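Local coordinates for protein adenosine kinase (Sinorhizobium meliloti, PDB 3UBO) that probably transfers a phosphate group from ATP to the 5'-hydroxyl of adenosine, as a member of the pfkB (ribokinase-like) family of sugar and nucleoside kinases, at residues V154-Y160 against E184-S190; N65-V70 against D280-A284; P112-M118 against M129-A135. All blocks are in the same frame, centred on the assembly; numbering follows the deposited sequence.

All three contacts touch the bound adenosine but approach it from different parts of the fold. Interaction 2 pairs two helices, 62-73 and 278-290, whose contacting segments are 210 residues apart; interactions 3 and 1 follow each other along the chain between them. Interaction 1 joins neighbouring strands of the central parallel sheet. Its centre is about 11 Å from that of interaction 2, and the two touch where Y156 CE2 packs 3.7 Å from T66 OG1. Interaction 3 belongs to the separate mixed sheet, its centre about 20 Å from each of the others, and meets interaction 1 where M129 CE lies 3.8 Å from Y160 OH. The nucleoside thus appears held between the core and the mixed sheet.

Interaction 1: residues V154-Y160 against E184-S190; sequences VTYFEGY and ETAMTLS. With ADN (adenosine), chain C.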
loop_
_atom_site.group_PDB
_atom_site.type_symbol
_atom_site.label_atom_id
_atom_site.label_comp_id
_atom_site.label_asym_id
_atom_site.label_seq_id
_atom_site.Cartn_x
_atom_site.Cartn_y
_atom_site.Cartn_z
ATOM N N VAL A 154 23.625 -4.498 -18.418
ATOM C CA VAL A 154 22.476 -5.064 -19.075
ATOM C C VAL A 154 21.361 -4.054 -19.357
ATOM O O VAL A 154 21.172 -3.077 -18.614
ATOM C CB VAL A 154 21.953 -6.214 -18.349
ATOM C CG1 VAL A 154 20.904 -6.836 -19.204
ATOM C CG2 VAL A 154 23.079 -7.203 -18.198
ATOM N N THR A 155 20.673 -4.256 -20.471
ATOM C CA THR A 155 19.386 -3.611 -20.685
ATOM C C THR A 155 18.295 -4.726 -20.660
ATOM O O THR A 155 18.408 -5.795 -21.321
ATOM C CB THR A 155 19.399 -2.638 -21.957
ATOM O OG1 THR A 155 20.280 -1.508 -21.735
ATOM C CG2 THR A 155 17.990 -2.105 -22.317
ATOM N N TYR A 156 17.281 -4.522 -19.818
ATOM C CA TYR A 156 16.236 -5.528 -19.674
ATOM C C TYR A 156 14.865 -4.909 -19.871
ATOM O O TYR A 156 14.630 -3.766 -19.426
ATOM C CB TYR A 156 16.368 -6.088 -18.310
ATOM C CG TYR A 156 15.296 -7.035 -17.825
ATOM C CD1 TYR A 156 15.341 -8.388 -18.143
ATOM C CD2 TYR A 156 14.280 -6.591 -16.990
ATOM C CE1 TYR A 156 14.399 -9.276 -17.666
ATOM C CE2 TYR A 156 13.321 -7.495 -16.477
ATOM C CZ TYR A 156 13.380 -8.846 -16.811
ATOM O OH TYR A 156 12.440 -9.759 -16.307
ATOM N N PHE A 157 13.982 -5.654 -20.553
ATOM C CA PHE A 157 12.686 -5.124 -21.016
ATOM C C PHE A 157 11.635 -6.220 -21.104
ATOM O O PHE A 157 11.969 -7.393 -21.341
ATOM C CB PHE A 157 12.825 -4.450 -22.416
ATOM C CG PHE A 157 13.026 -5.454 -23.565
ATOM C CD1 PHE A 157 14.312 -5.841 -23.965
ATOM C CD2 PHE A 157 11.929 -6.050 -24.195
ATOM C CE1 PHE A 157 14.495 -6.780 -24.971
ATOM C CE2 PHE A 157 12.098 -6.988 -25.204
ATOM C CZ PHE A 157 13.385 -7.353 -25.594
ATOM N N GLU A 158 10.362 -5.823 -20.962
ATOM C CA GLU A 158 9.228 -6.794 -20.930
ATOM C C GLU A 158 8.788 -7.241 -22.320
ATOM O O GLU A 158 8.782 -6.410 -23.244
ATOM C CB GLU A 158 7.966 -6.229 -20.172
ATOM C CG GLU A 158 8.137 -5.728 -18.703
ATOM C CD GLU A 158 7.384 -4.397 -18.485
ATOM O OE1 GLU A 158 7.317 -3.961 -17.289
ATOM O OE2 GLU A 158 6.893 -3.769 -19.519
ATOM N N GLY A 159 8.435 -8.517 -22.480
ATOM C CA GLY A 159 7.575 -8.940 -23.573
ATOM C C GLY A 159 6.276 -8.118 -23.561
ATOM O O GLY A 159 5.701 -7.768 -24.613
ATOM N N TYR A 160 5.836 -7.762 -22.347
ATOM C CA TYR A 160 4.587 -7.023 -22.118
ATOM C C TYR A 160 4.465 -5.753 -22.966
ATOM O O TYR A 160 3.399 -5.128 -22.987
ATOM C CB TYR A 160 4.461 -6.587 -20.640
ATOM C CG TYR A 160 3.871 -7.612 -19.702
ATOM C CD1 TYR A 160 4.281 -7.669 -18.363
ATOM C CD2 TYR A 160 2.931 -8.523 -20.136
ATOM C CE1 TYR A 160 3.796 -8.626 -17.493
ATOM C CE2 TYR A 160 2.432 -9.474 -19.262
ATOM C CZ TYR A 160 2.874 -9.520 -17.936
ATOM O OH TYR A 160 2.367 -10.445 -17.053
ATOM N N GLU A 184 24.963 -5.990 -22.811
ATOM C CA GLU A 184 24.091 -7.150 -23.005
ATOM C C GLU A 184 22.612 -6.764 -22.850
ATOM O O GLU A 184 22.265 -5.844 -22.078
ATOM C CB GLU A 184 24.438 -8.260 -22.002
ATOM C CG GLU A 184 25.420 -9.301 -22.567
ATOM C CD GLU A 184 25.961 -10.207 -21.510
ATOM O OE1 GLU A 184 25.866 -11.446 -21.687
ATOM O OE2 GLU A 184 26.454 -9.675 -20.487
ATOM N N THR A 185 21.750 -7.469 -23.583
ATOM C CA THR A 185 20.338 -7.152 -23.557
ATOM C C THR A 185 19.530 -8.285 -22.943
ATOM O O THR A 185 19.779 -9.464 -23.225
ATOM C CB THR A 185 19.777 -6.817 -24.977
ATOM O OG1 THR A 185 19.730 -8.004 -25.793
ATOM C CG2 THR A 185 20.596 -5.736 -25.650
ATOM N N ALA A 186 18.533 -7.937 -22.143
ATOM C CA ALA A 186 17.753 -9.015 -21.585
ATOM C C ALA A 186 16.244 -8.838 -21.680
ATOM O O ALA A 186 15.748 -7.713 -21.762
ATOM C CB ALA A 186 18.202 -9.300 -20.134
HETATM N N MSE A 187 15.531 -9.966 -21.633
HETATM C CA MSE A 187 14.080 -9.909 -21.491
HETATM C C MSE A 187 13.381 -10.959 -20.620
HETATM O O MSE A 187 13.796 -12.100 -20.553
HETATM C CB MSE A 187 13.428 -9.959 -22.858
HETATM C CG MSE A 187 13.083 -11.393 -23.302
HETATM SE SE MSE A 187 12.467 -11.394 -25.207
HETATM C CE MSE A 187 10.785 -10.313 -25.066
ATOM N N THR A 188 12.258 -10.577 -20.013
ATOM C CA THR A 188 11.300 -11.566 -19.476
ATOM C C THR A 188 10.181 -11.881 -20.474
ATOM O O THR A 188 9.697 -10.991 -21.142
ATOM C CB THR A 188 10.609 -11.028 -18.249
ATOM O OG1 THR A 188 9.298 -11.560 -18.243
ATOM C CG2 THR A 188 10.463 -9.536 -18.332
ATOM N N LEU A 189 9.738 -13.117 -20.574
ATOM C CA LEU A 189 8.577 -13.392 -21.426
ATOM C C LEU A 189 7.231 -12.885 -20.865
ATOM O O LEU A 189 6.165 -13.060 -21.470
ATOM C CB LEU A 189 8.465 -14.888 -21.641
ATOM C CG LEU A 189 9.266 -15.387 -22.824
ATOM C CD1 LEU A 189 10.368 -14.415 -23.040
ATOM C CD2 LEU A 189 9.773 -16.771 -22.554
ATOM N N SER A 190 7.274 -12.345 -19.651
ATOM C CA SER A 190 6.115 -11.692 -19.052
ATOM C C SER A 190 4.979 -12.623 -18.606
ATOM O O SER A 190 4.728 -12.765 -17.387
ATOM C CB SER A 190 5.605 -10.654 -20.023
ATOM O OG SER A 190 6.543 -9.580 -20.093
HETATM O "O5'" ADN C . 4.524 -9.750 -12.429
HETATM C "C5'" ADN C . 4.383 -8.745 -11.356
HETATM C "C4'" ADN C . 3.937 -7.328 -11.855
HETATM O "O4'" ADN C . 3.313 -7.349 -13.144
HETATM C "C3'" ADN C . 3.065 -6.234 -11.044
HETATM O "O3'" ADN C . 3.546 -5.449 -9.979
HETATM C "C2'" ADN C . 2.429 -5.388 -12.197
HETATM O "O2'" ADN C . 2.576 -3.956 -12.087
HETATM C "C1'" ADN C . 3.042 -6.014 -13.385
HETATM N N9 ADN C . 2.132 -5.953 -14.569
HETATM C C8 ADN C . 0.790 -6.394 -14.759
HETATM N N7 ADN C . 0.421 -6.234 -16.121
HETATM C C5 ADN C . 1.550 -5.702 -16.771
HETATM C C6 ADN C . 1.783 -5.309 -18.118
HETATM N N6 ADN C . 0.780 -5.459 -19.138
HETATM N N1 ADN C . 3.085 -4.787 -18.453
HETATM C C2 ADN C . 4.101 -4.670 -17.450
HETATM N N3 ADN C . 3.911 -5.049 -16.099
HETATM C C4 ADN C . 2.619 -5.540 -15.793
#
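T155 and F157 run in parallel register with T185 and M187, joining strands 154-158 and 184-188 of the central sheet in the ribokinase-like fold; helix 168-179 connects them in a beta-alpha-beta crossover. Among the backbone bonds, T155 N gives to E184 O (2.8 Å), F157 N to A186 O (3.0 Å) and G159 N to T188 O (3.1 Å), while T188 N to F157 O is weak.

Apolar packing lines both faces. Beside V154, the small methyl of A186 fits at the edge of the Y156 ring, its CB 3.6 Å from Y156 CD1. On the other face, F157 holds CG between its backbone N and carbonyl carbon (chi1 72°), which swings the ring across to the next strand. There CB of selenomethionine M187 lies over the ring face and its flexible end bends round, CE 3.6 Å from F157 CE2.

Polar groups gather at the C-terminal ends of the strands, where the E158 carboxylate accepts from the backbone N of N13 and of A63 beside adenine. S190 OG accepts from Y160 N (3.0 Å). The Y160 ring is sandwiched: adenine C6 lies over one face, and S190 CB over the centre of the other, 7° off the ring normal.

Interaction 2: residues N65-V70 against D280-A284; sequences NTAAGV and DLYAA. With ADN (adenosine), chain C.
N65 and D280 cross with amide and carboxylate turned 38° apart, yet their bond is nearly straight. N65 ND2 donates in its own amide plane to the anti lone pair of D280 OD2, at 3.1 Å. The same nitrogen gives to adenosine O3' at 3.0 Å, so both its N-H groups are used and the amide's rotation is fixed; N65 OD1, meanwhile, is bonded to R317 NE. An asparagine suits this place because it offers two donors and an acceptor on one short arm. D280 lies alongside it, also facing the sugar, with OD2 beside adenosine C5', while OD1 pairs with S62 OG.

T66 turns its hydroxyl to the facing helix by setting OG1 anti to its carbonyl carbon (chi1 -66°). OG1 gives to D280 O at 2.7 Å, entering in the carbonyl plane on a lone pair, and this leaves the CG2 methyl against A284. Farther along, A284 CB presses on the bare backbone of G69, 3.6 Å from its CA, where any side chain on G69 would collide. V70 CG2 closes the row at 4.3 Å from A284 CB.

Small residues let the short helix segments approach to 7.8 Å, their directions 41° apart. D280 ends the Gly-Ala-Gly-Asp sequence characteristic of pfkB kinases, near the start of the helix that brings Y282 to ADP, so this helix pair borders the adenosine pocket at D280 and N65 and the ADP site at Y282, as in the ribokinase-like active site.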
loop_
_atom_site.group_PDB
_atom_site.type_symbol
_atom_site.label_atom_id
_atom_site.label_comp_id
_atom_site.label_asym_id
_atom_site.label_seq_id
_atom_site.Cartn_x
_atom_site.Cartn_y
_atom_site.Cartn_z
ATOM N N ASN A 65 9.786 -3.325 -11.355
ATOM C CA ASN A 65 9.944 -4.013 -10.114
ATOM C C ASN A 65 11.373 -4.548 -10.116
ATOM O O ASN A 65 12.130 -4.388 -9.145
ATOM C CB ASN A 65 8.905 -5.157 -9.995
ATOM C CG ASN A 65 7.480 -4.666 -9.670
ATOM O OD1 ASN A 65 7.268 -3.540 -9.126
ATOM N ND2 ASN A 65 6.495 -5.533 -9.986
ATOM N N THR A 66 11.738 -5.159 -11.240
ATOM C CA THR A 66 13.026 -5.790 -11.380
ATOM C C THR A 66 14.104 -4.713 -11.152
ATOM O O THR A 66 15.139 -5.000 -10.621
ATOM C CB THR A 66 13.162 -6.416 -12.749
ATOM O OG1 THR A 66 12.232 -7.508 -12.910
ATOM C CG2 THR A 66 14.514 -6.899 -12.901
ATOM N N ALA A 67 13.855 -3.453 -11.497
ATOM C CA ALA A 67 14.841 -2.367 -11.208
ATOM C C ALA A 67 14.877 -1.830 -9.775
ATOM O O ALA A 67 15.968 -1.506 -9.264
ATOM C CB ALA A 67 14.712 -1.158 -12.216
ATOM N N ALA A 68 13.692 -1.673 -9.140
ATOM C CA ALA A 68 13.637 -1.485 -7.669
ATOM C C ALA A 68 14.341 -2.687 -7.000
ATOM O O ALA A 68 15.022 -2.483 -6.024
ATOM C CB ALA A 68 12.205 -1.298 -7.104
ATOM N N GLY A 69 14.242 -3.881 -7.592
ATOM C CA GLY A 69 14.952 -5.073 -7.105
ATOM C C GLY A 69 16.479 -4.983 -7.000
ATOM O O GLY A 69 17.057 -5.100 -5.898
ATOM N N VAL A 70 17.107 -4.787 -8.165
ATOM C CA VAL A 70 18.525 -4.512 -8.287
ATOM C C VAL A 70 19.003 -3.395 -7.338
ATOM O O VAL A 70 19.820 -3.654 -6.457
ATOM C CB VAL A 70 18.942 -4.205 -9.743
ATOM C CG1 VAL A 70 20.356 -3.778 -9.725
ATOM C CG2 VAL A 70 18.731 -5.419 -10.645
ATOM N N ASP A 280 9.758 -11.182 -11.172
ATOM C CA ASP A 280 10.386 -9.904 -11.364
ATOM C C ASP A 280 11.548 -9.767 -10.433
ATOM O O ASP A 280 12.520 -9.138 -10.745
ATOM C CB ASP A 280 9.426 -8.758 -11.082
ATOM C CG ASP A 280 8.221 -8.790 -11.935
ATOM O OD1 ASP A 280 8.223 -9.511 -12.929
ATOM O OD2 ASP A 280 7.262 -8.097 -11.599
ATOM N N LEU A 281 11.434 -10.335 -9.256
ATOM C CA LEU A 281 12.485 -10.163 -8.290
ATOM C C LEU A 281 13.454 -11.309 -8.333
ATOM O O LEU A 281 14.522 -11.244 -7.782
ATOM C CB LEU A 281 11.899 -9.958 -6.912
ATOM C CG LEU A 281 11.917 -8.478 -6.617
ATOM C CD1 LEU A 281 10.572 -7.880 -6.616
ATOM C CD2 LEU A 281 12.638 -8.182 -5.375
ATOM N N TYR A 282 13.072 -12.362 -9.022
ATOM C CA TYR A 282 13.999 -13.413 -9.288
ATOM C C TYR A 282 15.076 -12.922 -10.247
ATOM O O TYR A 282 16.256 -13.171 -10.080
ATOM C CB TYR A 282 13.288 -14.577 -9.906
ATOM C CG TYR A 282 14.245 -15.654 -10.285
ATOM C CD1 TYR A 282 14.865 -15.652 -11.505
ATOM C CD2 TYR A 282 14.551 -16.658 -9.405
ATOM C CE1 TYR A 282 15.729 -16.630 -11.835
ATOM C CE2 TYR A 282 15.407 -17.623 -9.727
ATOM C CZ TYR A 282 15.997 -17.612 -10.936
ATOM O OH TYR A 282 16.868 -18.607 -11.238
ATOM N N ALA A 283 14.642 -12.206 -11.256
ATOM C CA ALA A 283 15.520 -11.670 -12.235
ATOM C C ALA A 283 16.303 -10.526 -11.668
ATOM O O ALA A 283 17.383 -10.258 -12.105
ATOM C CB ALA A 283 14.725 -11.212 -13.391
ATOM N N ALA A 284 15.746 -9.827 -10.707
ATOM C CA ALA A 284 16.445 -8.699 -10.151
ATOM C C ALA A 284 17.653 -9.186 -9.411
ATOM O O ALA A 284 18.708 -8.611 -9.499
ATOM C CB ALA A 284 15.570 -7.949 -9.230
HETATM O "O5'" ADN C . 4.524 -9.750 -12.429
HETATM C "C5'" ADN C . 4.383 -8.745 -11.356
HETATM C "C4'" ADN C . 3.937 -7.328 -11.855
HETATM O "O4'" ADN C . 3.313 -7.349 -13.144
HETATM C "C3'" ADN C . 3.065 -6.234 -11.044
HETATM O "O3'" ADN C . 3.546 -5.449 -9.979
HETATM C "C2'" ADN C . 2.429 -5.388 -12.197
HETATM O "O2'" ADN C . 2.576 -3.956 -12.087
HETATM C "C1'" ADN C . 3.042 -6.014 -13.385
HETATM N N9 ADN C . 2.132 -5.953 -14.569
HETATM C C8 ADN C . 0.790 -6.394 -14.759
HETATM N N7 ADN C . 0.421 -6.234 -16.121
HETATM C C5 ADN C . 1.550 -5.702 -16.771
HETATM C C6 ADN C . 1.783 -5.309 -18.118
HETATM N N6 ADN C . 0.780 -5.459 -19.138
HETATM N N1 ADN C . 3.085 -4.787 -18.453
HETATM C C2 ADN C . 4.101 -4.670 -17.450
HETATM N N3 ADN C . 3.911 -5.049 -16.099
HETATM C C4 ADN C . 2.619 -5.540 -15.793
#

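Interaction 3: residues P112-M118 against M129-A135; sequences PPTARSM and MNTYLGA. With ADN (adenosine), chain C.
S117 OG and T131 OG1 share a hydrogen bond of 2.7 Å that either hydroxyl could donate, and adenosine N7 comes within 3.0 Å of the same T131 oxygen. The pair can meet because S117 swings OG anti to its backbone N (chi1 -179°) across a non-hydrogen-bonded position of the antiparallel strands, where the two CA atoms are only 4.1 Å apart. A valine in place of T131 would probably leave S117 OG without its mate and set a methyl where a hydroxyl now borders adenine N7. Beside them the long apolar chain of methionine suits the pocket wall; in M129, here selenomethionine, SE lies 3.4 Å from adenosine C8.

These strands, 116-121 and 127-132, form a beta hairpin in the mixed sheet, with strand 16-21 adjoining one and strand 37-39 the other. The R116 and Y132 backbones exchange bonds, Y132 N to R116 O at 2.9 Å and R116 N to Y132 O at 3.2 Å. On the face that carries the R116 and Y132 side chains, which packs on helix 42-50, the rim of the Y132 ring at CD2 lies over the R116 guanidinium. P113 CD also meets that ring at its edge, 4.1 Å from CE2.

Beyond the strands, A135 N gives to P113 O at 2.7 Å, approaching from above the carbonyl plane. G134 has positive phi (44°), and a CB there would run into P113 O. P113 also packs on Q87 of the second subunit.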
loop_
_atom_site.group_PDB
_atom_site.type_symbol
_atom_site.label_atom_id
_atom_site.label_comp_id
_atom_site.label_asym_id
_atom_site.label_seq_id
_atom_site.Cartn_x
_atom_site.Cartn_y
_atom_site.Cartn_z
ATOM N N PRO A 112 -3.599 9.729 -22.070
ATOM C CA PRO A 112 -4.116 8.831 -21.003
ATOM C C PRO A 112 -3.547 9.071 -19.580
ATOM O O PRO A 112 -2.455 9.627 -19.407
ATOM C CB PRO A 112 -3.785 7.401 -21.514
ATOM C CG PRO A 112 -3.720 7.490 -22.961
ATOM C CD PRO A 112 -3.251 8.974 -23.291
ATOM N N PRO A 113 -4.282 8.643 -18.548
ATOM C CA PRO A 113 -3.642 8.805 -17.241
ATOM C C PRO A 113 -2.731 7.601 -17.020
ATOM O O PRO A 113 -2.724 6.659 -17.858
ATOM C CB PRO A 113 -4.819 8.787 -16.268
ATOM C CG PRO A 113 -6.026 8.386 -17.127
ATOM C CD PRO A 113 -5.506 7.855 -18.424
ATOM N N THR A 114 -1.965 7.678 -15.940
ATOM C CA THR A 114 -0.993 6.672 -15.605
ATOM C C THR A 114 -1.597 5.255 -15.618
ATOM O O THR A 114 -2.690 5.001 -15.114
ATOM C CB THR A 114 -0.364 7.074 -14.274
ATOM O OG1 THR A 114 0.393 8.279 -14.465
ATOM C CG2 THR A 114 0.493 5.997 -13.675
ATOM N N ALA A 115 -0.906 4.325 -16.241
ATOM C CA ALA A 115 -1.431 2.979 -16.329
ATOM C C ALA A 115 -1.685 2.368 -14.963
ATOM O O ALA A 115 -1.024 2.736 -14.017
ATOM C CB ALA A 115 -0.485 2.116 -17.046
ATOM N N ARG A 116 -2.649 1.460 -14.866
ATOM C CA ARG A 116 -2.977 0.843 -13.586
ATOM C C ARG A 116 -3.423 -0.597 -13.784
ATOM O O ARG A 116 -3.941 -0.952 -14.842
ATOM C CB ARG A 116 -4.069 1.640 -12.870
ATOM C CG ARG A 116 -5.465 1.418 -13.427
ATOM C CD ARG A 116 -6.531 1.873 -12.443
ATOM N NE ARG A 116 -7.554 2.693 -13.085
ATOM C CZ ARG A 116 -7.305 3.830 -13.728
ATOM N NH1 ARG A 116 -6.062 4.286 -13.816
ATOM N NH2 ARG A 116 -8.298 4.512 -14.282
ATOM N N SER A 117 -3.221 -1.428 -12.767
ATOM C CA SER A 117 -3.597 -2.817 -12.874
ATOM C C SER A 117 -4.376 -3.275 -11.649
ATOM O O SER A 117 -3.978 -3.014 -10.487
ATOM C CB SER A 117 -2.367 -3.668 -13.136
ATOM O OG SER A 117 -2.685 -5.027 -13.276
HETATM N N MSE A 118 -5.521 -3.902 -11.941
HETATM C CA MSE A 118 -6.456 -4.383 -10.915
HETATM C C MSE A 118 -5.993 -5.744 -10.596
HETATM O O MSE A 118 -6.238 -6.657 -11.378
HETATM C CB MSE A 118 -7.884 -4.572 -11.468
HETATM C CG MSE A 118 -8.754 -3.360 -11.833
HETATM SE SE MSE A 118 -8.409 -1.601 -10.993
HETATM C CE MSE A 118 -7.952 -2.379 -9.276
HETATM N N MSE A 129 -4.357 -10.534 -12.996
HETATM C CA MSE A 129 -4.176 -9.129 -13.220
HETATM C C MSE A 129 -5.045 -8.586 -14.390
HETATM O O MSE A 129 -5.400 -9.309 -15.305
HETATM C CB MSE A 129 -2.706 -8.811 -13.386
HETATM C CG MSE A 129 -1.825 -9.035 -12.156
HETATM SE SE MSE A 129 0.163 -8.880 -12.557
HETATM C CE MSE A 129 0.030 -10.231 -14.045
ATOM N N ASN A 130 -5.395 -7.313 -14.328
ATOM C CA ASN A 130 -6.321 -6.774 -15.259
ATOM C C ASN A 130 -5.830 -5.366 -15.392
ATOM O O ASN A 130 -5.992 -4.520 -14.492
ATOM C CB ASN A 130 -7.732 -6.804 -14.668
ATOM C CG ASN A 130 -8.295 -8.211 -14.504
ATOM O OD1 ASN A 130 -8.781 -8.816 -15.477
ATOM N ND2 ASN A 130 -8.287 -8.713 -13.253
ATOM N N THR A 131 -5.202 -5.124 -16.537
ATOM C CA THR A 131 -4.316 -3.961 -16.707
ATOM C C THR A 131 -4.825 -3.106 -17.782
ATOM O O THR A 131 -5.148 -3.600 -18.853
ATOM C CB THR A 131 -2.853 -4.394 -17.036
ATOM O OG1 THR A 131 -2.359 -5.173 -15.933
ATOM C CG2 THR A 131 -1.980 -3.207 -17.171
ATOM N N TYR A 132 -4.936 -1.830 -17.461
ATOM C CA TYR A 132 -5.331 -0.832 -18.416
ATOM C C TYR A 132 -4.048 -0.025 -18.695
ATOM O O TYR A 132 -3.455 0.548 -17.775
ATOM C CB TYR A 132 -6.518 0.043 -17.891
ATOM C CG TYR A 132 -6.609 1.423 -18.556
ATOM C CD1 TYR A 132 -6.913 1.550 -19.922
ATOM C CD2 TYR A 132 -6.333 2.596 -17.844
ATOM C CE1 TYR A 132 -6.971 2.792 -20.544
ATOM C CE2 TYR A 132 -6.403 3.817 -18.446
ATOM C CZ TYR A 132 -6.726 3.929 -19.812
ATOM O OH TYR A 132 -6.777 5.184 -20.445
ATOM N N LEU A 133 -3.638 0.052 -19.962
ATOM C CA LEU A 133 -2.316 0.583 -20.282
ATOM C C LEU A 133 -2.121 2.090 -20.109
ATOM O O LEU A 133 -0.994 2.541 -19.912
ATOM C CB LEU A 133 -1.896 0.104 -21.655
ATOM C CG LEU A 133 -1.697 -1.400 -21.638
ATOM C CD1 LEU A 133 -1.829 -2.105 -23.008
ATOM C CD2 LEU A 133 -0.368 -1.636 -20.975
ATOM N N GLY A 134 -3.201 2.878 -20.141
ATOM C CA GLY A 134 -3.095 4.334 -19.929
ATOM C C GLY A 134 -1.925 4.951 -20.683
ATOM O O GLY A 134 -1.691 4.580 -21.842
ATOM N N ALA A 135 -1.235 5.908 -20.042
ATOM C CA ALA A 135 -0.008 6.519 -20.543
ATOM C C ALA A 135 0.984 5.547 -21.252
ATOM O O ALA A 135 1.478 5.844 -22.322
ATOM C CB ALA A 135 0.675 7.358 -19.432
HETATM O "O5'" ADN C . 4.524 -9.750 -12.429
HETATM C "C5'" ADN C . 4.383 -8.745 -11.356
HETATM C "C4'" ADN C . 3.937 -7.328 -11.855
HETATM O "O4'" ADN C . 3.313 -7.349 -13.144
HETATM C "C3'" ADN C . 3.065 -6.234 -11.044
HETATM O "O3'" ADN C . 3.546 -5.449 -9.979
HETATM C "C2'" ADN C . 2.429 -5.388 -12.197
HETATM O "O2'" ADN C . 2.576 -3.956 -12.087
HETATM C "C1'" ADN C . 3.042 -6.014 -13.385
HETATM N N9 ADN C . 2.132 -5.953 -14.569
HETATM C C8 ADN C . 0.790 -6.394 -14.759
HETATM N N7 ADN C . 0.421 -6.234 -16.121
HETATM C C5 ADN C . 1.550 -5.702 -16.771
HETATM C C6 ADN C . 1.783 -5.309 -18.118
HETATM N N6 ADN C . 0.780 -5.459 -19.138
HETATM N N1 ADN C . 3.085 -4.787 -18.453
HETATM C C2 ADN C . 4.101 -4.670 -17.450
HETATM N N3 ADN C . 3.911 -5.049 -16.099
HETATM C C4 ADN C . 2.619 -5.540 -15.793
#